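Local coordinates for ferric iron-binding protein HitA (Pseudomonas aeruginosa PAO1, PDB 6IWF) that binds ferric iron, probably for delivery to an uptake system across the cell envelope, and is involved in gallium internalization, at residues A[95-105]-A[221-230]. Sequence-based numbering, arbitrary orientation.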
loop_
_atom_site.group_PDB
_atom_site.type_symbol
_atom_site.label_atom_id
_atom_site.label_comp_id
_atom_site.label_asym_id
_atom_site.label_seq_id
_atom_site.Cartn_x
_atom_site.Cartn_y
_atom_site.Cartn_z
ATOM N N ASP A 95 18.297 1.742 -1.814
ATOM C CA ASP A 95 18.091 0.808 -2.916
ATOM C C ASP A 95 16.621 0.505 -3.161
ATOM O O ASP A 95 16.304 -0.444 -3.874
ATOM C CB ASP A 95 18.868 -0.497 -2.693
ATOM C CG ASP A 95 18.760 -1.013 -1.278
ATOM O OD1 ASP A 95 17.956 -0.467 -0.488
ATOM O OD2 ASP A 95 19.497 -1.976 -0.954
ATOM N N TRP A 96 15.717 1.268 -2.566
ATOM C CA TRP A 96 14.349 1.317 -3.059
ATOM C C TRP A 96 13.804 2.676 -2.668
ATOM O O TRP A 96 14.372 3.361 -1.818
ATOM C CB TRP A 96 13.489 0.160 -2.522
ATOM C CG TRP A 96 13.311 0.121 -1.044
ATOM C CD1 TRP A 96 14.041 -0.606 -0.151
ATOM C CD2 TRP A 96 12.318 0.822 -0.278
ATOM N NE1 TRP A 96 13.573 -0.393 1.127
ATOM C CE2 TRP A 96 12.516 0.477 1.076
ATOM C CE3 TRP A 96 11.294 1.718 -0.607
ATOM C CZ2 TRP A 96 11.726 1.002 2.113
ATOM C CZ3 TRP A 96 10.503 2.237 0.424
ATOM C CH2 TRP A 96 10.725 1.871 1.763
ATOM N N ILE A 97 12.714 3.078 -3.306
ATOM C CA ILE A 97 12.212 4.434 -3.118
ATOM C C ILE A 97 10.693 4.423 -3.136
ATOM O O ILE A 97 10.071 3.713 -3.931
ATOM C CB ILE A 97 12.778 5.402 -4.181
ATOM C CG1 ILE A 97 12.527 6.846 -3.759
ATOM C CG2 ILE A 97 12.240 5.087 -5.579
ATOM C CD1 ILE A 97 13.483 7.834 -4.451
ATOM N N GLY A 98 10.101 5.209 -2.242
ATOM C CA GLY A 98 8.652 5.313 -2.203
ATOM C C GLY A 98 8.136 6.098 -3.395
ATOM O O GLY A 98 8.777 7.039 -3.870
ATOM N N ILE A 99 6.976 5.682 -3.897
ATOM C CA ILE A 99 6.350 6.280 -5.073
ATOM C C ILE A 99 5.063 7.001 -4.704
ATOM O O ILE A 99 4.853 8.148 -5.100
ATOM C CB ILE A 99 6.092 5.224 -6.168
ATOM C CG1 ILE A 99 7.383 4.483 -6.536
ATOM C CG2 ILE A 99 5.473 5.873 -7.388
ATOM C CD1 ILE A 99 8.516 5.399 -6.981
ATOM N N THR A 100 4.171 6.325 -3.974
ATOM C CA THR A 100 2.969 6.949 -3.435
ATOM C C THR A 100 2.780 6.479 -2.004
ATOM O O THR A 100 3.362 5.483 -1.578
ATOM C CB THR A 100 1.695 6.605 -4.219
ATOM O OG1 THR A 100 1.418 5.205 -4.088
ATOM C CG2 THR A 100 1.817 6.992 -5.709
ATOM N N ALA A 101 1.959 7.216 -1.260
ATOM C CA ALA A 101 1.543 6.816 0.077
ATOM C C ALA A 101 0.023 6.738 0.123
ATOM O O ALA A 101 -0.673 7.412 -0.634
ATOM C CB ALA A 101 2.038 7.797 1.163
ATOM N N ARG A 102 -0.490 5.886 1.002
ATOM C CA ARG A 102 -1.927 5.739 1.187
ATOM C C ARG A 102 -2.203 5.672 2.679
ATOM O O ARG A 102 -1.284 5.503 3.486
ATOM C CB ARG A 102 -2.443 4.459 0.548
ATOM C CG ARG A 102 -1.961 3.315 1.392
ATOM C CD ARG A 102 -1.597 2.115 0.648
ATOM N NE ARG A 102 -0.635 2.357 -0.413
ATOM C CZ ARG A 102 -0.416 1.457 -1.358
ATOM N NH1 ARG A 102 0.451 1.688 -2.317
ATOM N NH2 ARG A 102 -1.095 0.313 -1.328
ATOM N N THR A 103 -3.481 5.721 3.051
ATOM C CA THR A 103 -3.829 5.685 4.467
ATOM C C THR A 103 -4.960 4.702 4.725
ATOM O O THR A 103 -5.880 4.563 3.911
ATOM C CB THR A 103 -4.214 7.102 4.994
ATOM O OG1 THR A 103 -4.471 7.044 6.407
ATOM C CG2 THR A 103 -5.436 7.683 4.280
ATOM N N ARG A 104 -4.892 4.029 5.868
ATOM C CA ARG A 104 -6.017 3.220 6.311
ATOM C C ARG A 104 -7.163 4.125 6.738
ATOM O O ARG A 104 -6.955 5.226 7.262
ATOM C CB ARG A 104 -5.606 2.308 7.474
ATOM C CG ARG A 104 -4.399 1.418 7.155
ATOM C CD ARG A 104 -4.787 0.283 6.274
ATOM N NE ARG A 104 -5.702 -0.654 6.928
ATOM C CZ ARG A 104 -6.226 -1.691 6.283
ATOM N NH1 ARG A 104 -5.902 -1.887 5.007
ATOM N NH2 ARG A 104 -7.048 -2.524 6.892
ATOM N N VAL A 105 -8.382 3.659 6.494
ATOM C CA VAL A 105 -9.598 4.381 6.849
ATOM C C VAL A 105 -10.620 3.375 7.360
ATOM O O VAL A 105 -10.397 2.159 7.339
ATOM C CB VAL A 105 -10.175 5.173 5.658
ATOM C CG1 VAL A 105 -9.179 6.218 5.189
ATOM C CG2 VAL A 105 -10.546 4.230 4.516
ATOM N N GLY A 221 -5.161 2.674 13.537
ATOM C CA GLY A 221 -5.932 2.574 12.320
ATOM C C GLY A 221 -5.808 3.760 11.390
ATOM O O GLY A 221 -6.489 3.776 10.363
ATOM N N ALA A 222 -4.984 4.755 11.751
ATOM C CA ALA A 222 -4.654 5.896 10.901
ATOM C C ALA A 222 -3.314 5.703 10.184
ATOM O O ALA A 222 -2.739 6.664 9.661
ATOM C CB ALA A 222 -4.648 7.184 11.740
ATOM N N LEU A 223 -2.836 4.460 10.128
ATOM C CA LEU A 223 -1.545 4.121 9.548
ATOM C C LEU A 223 -1.425 4.606 8.107
ATOM O O LEU A 223 -2.335 4.415 7.296
ATOM C CB LEU A 223 -1.366 2.607 9.598
ATOM C CG LEU A 223 -0.069 2.056 9.026
ATOM C CD1 LEU A 223 1.109 2.470 9.898
ATOM C CD2 LEU A 223 -0.158 0.501 8.883
ATOM N N VAL A 224 -0.286 5.220 7.796
ATOM C CA VAL A 224 0.080 5.568 6.429
ATOM C C VAL A 224 1.177 4.603 5.993
ATOM O O VAL A 224 2.132 4.364 6.746
ATOM C CB VAL A 224 0.536 7.036 6.340
ATOM C CG1 VAL A 224 1.267 7.320 5.019
ATOM C CG2 VAL A 224 -0.662 7.956 6.534
ATOM N N THR A 225 1.044 4.048 4.787
ATOM C CA THR A 225 2.041 3.150 4.213
ATOM C C THR A 225 2.415 3.616 2.809
ATOM O O THR A 225 1.716 4.418 2.188
ATOM C CB THR A 225 1.544 1.693 4.148
ATOM O OG1 THR A 225 0.358 1.615 3.352
ATOM C CG2 THR A 225 1.231 1.165 5.553
ATOM N N VAL A 226 3.530 3.105 2.290
ATOM C CA VAL A 226 4.034 3.567 0.997
ATOM C C VAL A 226 4.126 2.400 0.020
ATOM O O VAL A 226 4.436 1.266 0.410
ATOM C CB VAL A 226 5.401 4.275 1.129
ATOM C CG1 VAL A 226 5.387 5.296 2.279
ATOM C CG2 VAL A 226 6.507 3.278 1.333
ATOM N N SER A 227 3.824 2.676 -1.245
ATOM C CA SER A 227 4.211 1.806 -2.340
ATOM C C SER A 227 5.598 2.221 -2.803
ATOM O O SER A 227 6.004 3.367 -2.637
ATOM C CB SER A 227 3.243 1.902 -3.517
ATOM O OG SER A 227 3.411 3.133 -4.192
ATOM N N GLY A 228 6.319 1.285 -3.408
ATOM C CA GLY A 228 7.694 1.601 -3.742
ATOM C C GLY A 228 8.180 0.924 -5.002
ATOM O O GLY A 228 7.506 0.090 -5.609
ATOM N N ALA A 229 9.392 1.305 -5.390
ATOM C CA ALA A 229 9.978 0.763 -6.600
ATOM C C ALA A 229 11.479 0.628 -6.431
ATOM O O ALA A 229 12.098 1.281 -5.589
ATOM C CB ALA A 229 9.682 1.632 -7.826
ATOM N N ALA A 230 12.061 -0.216 -7.268
ATOM C CA ALA A 230 13.477 -0.526 -7.143
ATOM C C ALA A 230 13.989 -1.045 -8.474
ATOM O O ALA A 230 13.231 -1.592 -9.273
ATOM C CB ALA A 230 13.732 -1.564 -6.038
HETATM O O HOH W 1 -2.025 2.445 4.566
HETATM O O HOH W 2 -4.120 8.678 8.639
HETATM O O HOH W 3 -8.420 1.585 9.571
#
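The antiparallel pair of strands 97-105 and 224-230 joins the two lobes, as in the hinge of periplasmic binding proteins, and carries a classic beta bulge where Ile-99 and Thr-100 face Ser-227. Ile-99 N donates to Ser-227 O at 2.8 Å, while Ser-227 N donates to Thr-100 O at 2.9 Å. Ile-99 CG1, beside the backbone N (chi1 -55°), packs on Ala-229 CB at 3.9 Å. Beyond the bulge, Arg-102 and Thr-225 exchange two backbone bonds. Ala-101 CB packs on Val-224 CG1 at 4.0 Å, on the face that also holds Val-226.

On the other face, the part with Thr-100, Arg-102, Thr-225 and Ser-227 is polar and close to the iron site. There the bent Arg-102 chain passes Thr-225, with CD 3.4 Å from OG1. The Arg-102 side chain lies about 4 Å from those of Glu-60 and Tyr-196, which are known ligands of ferric iron; no iron is bound here. Arg-102 NH1 forms a salt bridge with Glu-263, whose OE2 also bonds Thr-100 OG1. Ser-227 CB comes up to the guanidinium edge, near its plane, 3.0 Å from Arg-102 NH1. With Ser-227 OG placed between the backbone N and the carbonyl carbon (chi1 73°), this hydroxyl donates to Thr-100 OG1 at 2.9 Å.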